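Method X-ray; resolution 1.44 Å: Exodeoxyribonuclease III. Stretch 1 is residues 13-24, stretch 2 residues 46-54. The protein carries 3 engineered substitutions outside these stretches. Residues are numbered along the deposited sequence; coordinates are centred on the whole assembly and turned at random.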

# COMPACT_ATOMS: atom_id res chain seq x y z
N GLY A 13 -6.09 3.00 11.32
CA GLY A 13 -7.13 3.89 11.77
C GLY A 13 -6.75 5.36 11.57
O GLY A 13 -5.85 5.91 12.27
N LEU A 14 -7.42 6.03 10.63
CA LEU A 14 -7.02 7.38 10.25
C LEU A 14 -7.32 8.39 11.31
O LEU A 14 -6.48 9.26 11.59
CB LEU A 14 -7.73 7.76 8.92
CG LEU A 14 -7.31 9.14 8.39
CD1 LEU A 14 -5.80 9.22 8.13
CD2 LEU A 14 -8.13 9.39 7.11
N ARG A 15 -8.47 8.33 11.96
CA ARG A 15 -8.79 9.27 13.03
C ARG A 15 -7.72 9.23 14.11
O ARG A 15 -7.21 10.29 14.54
CB ARG A 15 -10.17 8.93 13.64
CG ARG A 15 -10.60 9.96 14.70
CD ARG A 15 -11.58 9.37 15.73
NE ARG A 15 -10.96 8.19 16.33
CZ ARG A 15 -9.99 8.22 17.24
NH1 ARG A 15 -9.53 9.40 17.70
NH2 ARG A 15 -9.46 7.07 17.67
N ALA A 16 -7.32 8.03 14.51
CA ALA A 16 -6.30 7.96 15.55
C ALA A 16 -4.96 8.50 15.06
O ALA A 16 -4.27 9.25 15.78
CB ALA A 16 -6.18 6.50 16.03
N ALA A 17 -4.62 8.21 13.83
CA ALA A 17 -3.31 8.58 13.28
C ALA A 17 -3.24 10.10 13.08
O ALA A 17 -2.13 10.67 13.14
CB ALA A 17 -3.03 7.84 11.97
N VAL A 18 -4.36 10.78 12.90
CA VAL A 18 -4.39 12.25 12.76
C VAL A 18 -3.89 12.93 14.02
O VAL A 18 -3.41 14.08 14.00
CB VAL A 18 -5.81 12.71 12.38
CG1 VAL A 18 -6.07 14.21 12.73
CG2 VAL A 18 -6.02 12.45 10.87
N LYS A 19 -4.01 12.25 15.16
CA LYS A 19 -3.52 12.80 16.40
C LYS A 19 -2.07 12.41 16.67
O LYS A 19 -1.52 12.81 17.68
CB LYS A 19 -4.38 12.33 17.58
CG LYS A 19 -5.84 12.77 17.47
CD LYS A 19 -6.71 12.25 18.63
CE LYS A 19 -6.37 12.90 19.92
NZ LYS A 19 -7.13 12.25 21.01
N LYS A 20 -1.49 11.58 15.82
CA LYS A 20 -0.18 11.01 16.09
C LYS A 20 0.77 11.24 14.94
O LYS A 20 1.71 10.50 14.75
CB LYS A 20 -0.31 9.50 16.34
CG LYS A 20 -1.05 9.17 17.54
CD LYS A 20 -0.37 9.76 18.72
CE LYS A 20 -0.91 9.18 19.99
NZ LYS A 20 -0.08 9.67 21.13
N GLY A 21 0.49 12.27 14.18
CA GLY A 21 1.48 12.71 13.21
C GLY A 21 1.05 12.65 11.77
O GLY A 21 1.79 13.16 10.89
N PHE A 22 -0.05 11.96 11.46
CA PHE A 22 -0.41 11.89 10.06
C PHE A 22 -0.62 13.29 9.49
O PHE A 22 -0.21 13.55 8.35
CB PHE A 22 -1.65 11.01 9.82
CG PHE A 22 -2.07 11.07 8.39
CD1 PHE A 22 -1.29 10.44 7.44
CD2 PHE A 22 -3.11 11.91 8.00
CE1 PHE A 22 -1.57 10.58 6.09
CE2 PHE A 22 -3.41 12.00 6.63
CZ PHE A 22 -2.64 11.38 5.72
N LEU A 23 -1.27 14.17 10.22
CA LEU A 23 -1.51 15.50 9.70
C LEU A 23 -0.18 16.21 9.50
O LEU A 23 -0.00 16.96 8.54
CB LEU A 23 -2.41 16.29 10.64
CG LEU A 23 -3.49 17.18 10.09
CD1 LEU A 23 -4.41 16.36 9.20
CD2 LEU A 23 -4.21 17.66 11.35
N ASP A 24 0.76 16.00 10.42
CA ASP A 24 2.07 16.64 10.23
C ASP A 24 2.70 16.18 8.92
O ASP A 24 3.27 16.99 8.16
CB ASP A 24 3.04 16.32 11.38
CG ASP A 24 2.55 16.80 12.74
OD1 ASP A 24 1.69 17.70 12.83
OD2 ASP A 24 3.07 16.22 13.70
N LEU A 46 -15.03 11.47 7.00
CA LEU A 46 -13.62 11.69 7.18
C LEU A 46 -13.43 12.63 8.33
O LEU A 46 -14.29 13.45 8.59
CB LEU A 46 -12.98 12.28 5.93
CG LEU A 46 -12.97 11.39 4.71
CD1 LEU A 46 -12.59 12.21 3.52
CD2 LEU A 46 -12.00 10.27 4.99
N PRO A 47 -12.30 12.50 9.02
CA PRO A 47 -11.89 13.51 9.99
C PRO A 47 -11.95 14.92 9.39
O PRO A 47 -11.51 15.11 8.24
CB PRO A 47 -10.44 13.12 10.30
CG PRO A 47 -10.40 11.66 10.06
CD PRO A 47 -11.29 11.43 8.87
N ARG A 48 -12.44 15.90 10.14
CA ARG A 48 -12.51 17.28 9.65
C ARG A 48 -11.14 17.79 9.17
O ARG A 48 -11.04 18.49 8.16
CB ARG A 48 -13.07 18.19 10.75
CG ARG A 48 -13.19 19.65 10.37
CD ARG A 48 -13.90 20.47 11.44
NE ARG A 48 -13.09 20.64 12.64
CZ ARG A 48 -13.53 20.43 13.88
NH1 ARG A 48 -14.78 20.04 14.09
NH2 ARG A 48 -12.71 20.61 14.91
N GLU A 49 -10.09 17.39 9.88
CA GLU A 49 -8.76 17.89 9.56
C GLU A 49 -8.24 17.44 8.23
O GLU A 49 -7.31 18.05 7.70
CB GLU A 49 -7.75 17.47 10.64
CG GLU A 49 -8.07 17.96 12.02
CD GLU A 49 -9.05 17.07 12.76
OE1 GLU A 49 -9.68 16.18 12.14
OE2 GLU A 49 -9.17 17.24 13.98
N VAL A 50 -8.81 16.34 7.73
CA VAL A 50 -8.43 15.74 6.47
C VAL A 50 -9.29 16.32 5.37
O VAL A 50 -8.80 16.55 4.26
CB VAL A 50 -8.57 14.17 6.52
CG1 VAL A 50 -8.67 13.58 5.17
CG2 VAL A 50 -7.39 13.57 7.27
N LYS A 51 -10.56 16.59 5.69
CA LYS A 51 -11.54 17.03 4.69
C LYS A 51 -11.02 18.17 3.84
O LYS A 51 -10.82 18.02 2.63
CB LYS A 51 -12.84 17.45 5.37
CG LYS A 51 -13.76 16.30 5.67
CD LYS A 51 -14.89 16.74 6.57
CE LYS A 51 -15.99 15.71 6.65
NZ LYS A 51 -16.96 16.02 7.74
N ASN A 52 -10.76 19.30 4.48
CA ASN A 52 -10.29 20.45 3.73
C ASN A 52 -8.84 20.79 4.04
O ASN A 52 -8.53 21.85 4.57
CB ASN A 52 -11.20 21.65 3.96
CG ASN A 52 -12.55 21.50 3.28
OD1 ASN A 52 -12.67 21.70 2.06
ND2 ASN A 52 -13.57 21.12 4.04
N ILE A 53 -7.98 19.83 3.72
CA ILE A 53 -6.56 20.07 3.54
C ILE A 53 -6.46 21.03 2.38
O ILE A 53 -7.35 21.04 1.54
CB ILE A 53 -5.82 18.77 3.24
CG1 ILE A 53 -5.90 17.85 4.44
CG2 ILE A 53 -4.37 19.04 2.89
CD1 ILE A 53 -5.09 18.32 5.59
N GLN A 54 -5.41 21.86 2.38
CA GLN A 54 -5.13 22.83 1.34
C GLN A 54 -3.86 22.44 0.56
O GLN A 54 -2.88 21.97 1.15
CB GLN A 54 -4.98 24.25 1.92
CG GLN A 54 -4.20 24.36 3.25
CD GLN A 54 -4.89 23.69 4.45
OE1 GLN A 54 -6.08 23.92 4.72
NE2 GLN A 54 -4.15 22.84 5.17

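The closest atom pairs between the two stretches are all carbon to carbon, and no hydrogen bond crosses between them; the 336 Å² they bury together is covered mostly by aliphatic side chains. Such a contact depends on shape, so the rotamers carry most of the explanation.

V50 is the hub. Its CA-to-CB bond points toward stretch 1, and with chi1 at 159° (t) its CG2 methyl meets three residues at once. V50 CG2 lies 4.2 Å from L14 CD2, 4.0 Å from V18 CG2 and 4.3 Å from F22 CE2, all ordinary van der Waals spacings. A beta-branched residue suits this place because its methyl groups sit directly on CB, close to the backbone, where they fill a buried space without a long, flexible chain. F22 offers V50 the edge of its ring: CG2 lies near the ring plane. The CA-to-CB bond of F22 points sideways, and its t rotamer (chi1 174°) carries the ring nearer to stretch 2, so that a residue only grazing the contact still helps to enclose V50.

L14 and V18 stand four residues apart, about one helical turn, and the backbone bond from V18 N to L14 O (2.9 Å) fixes that spacing. Both point toward stretch 2. L14 adopts the common leucine pair t, p (chi1 -177°, chi2 59°), and its CD2 reaches both V50 and P47, lying 4.2 Å from P47 CD. V18, also t at 158°, places CG2 against V50, while its CG1 lies 4.1 Å from E49 CD.

P47 occupies the N-cap position of the short helix in stretch 2. Its compact ring, puckered C-gamma exo, lies against the backbone of stretch 1 as well as its side chains: P47 CG is 4.1 Å from R15 CA. Here the two backbones run close, with the CA atoms of R15 and P47 6.1 Å apart. R15 contributes mainly the root of its side chain, for the end leads away from stretch 2; a long arginine can thus pack its aliphatic base here and leave its charged guanidinium exposed.

At the other end, L23 has the largest covered area, 55 Å². Its chi1 of -139° lies between wells, a departure from the staggered positions, whereas chi2 is an ordinary p (56°). In this conformation L23 CD2 comes to 3.6 Å from E49 CB, and L23 CD1 lies 4.2 Å from I53 CD1. I53 is m, m (chi1 -65°, chi2 -71°), and its longer branch ends in the methyl that touches L23.

E49 shows how an exposed, charged residue can serve an apolar contact. With chi1 at -60° (m) and chi2 at 84° (p), its chain bends rather than extends. Its methylene CB packs on L23, its carboxylate carbon comes up to V18, and the carboxylate oxygens form no hydrogen bond to stretch 1.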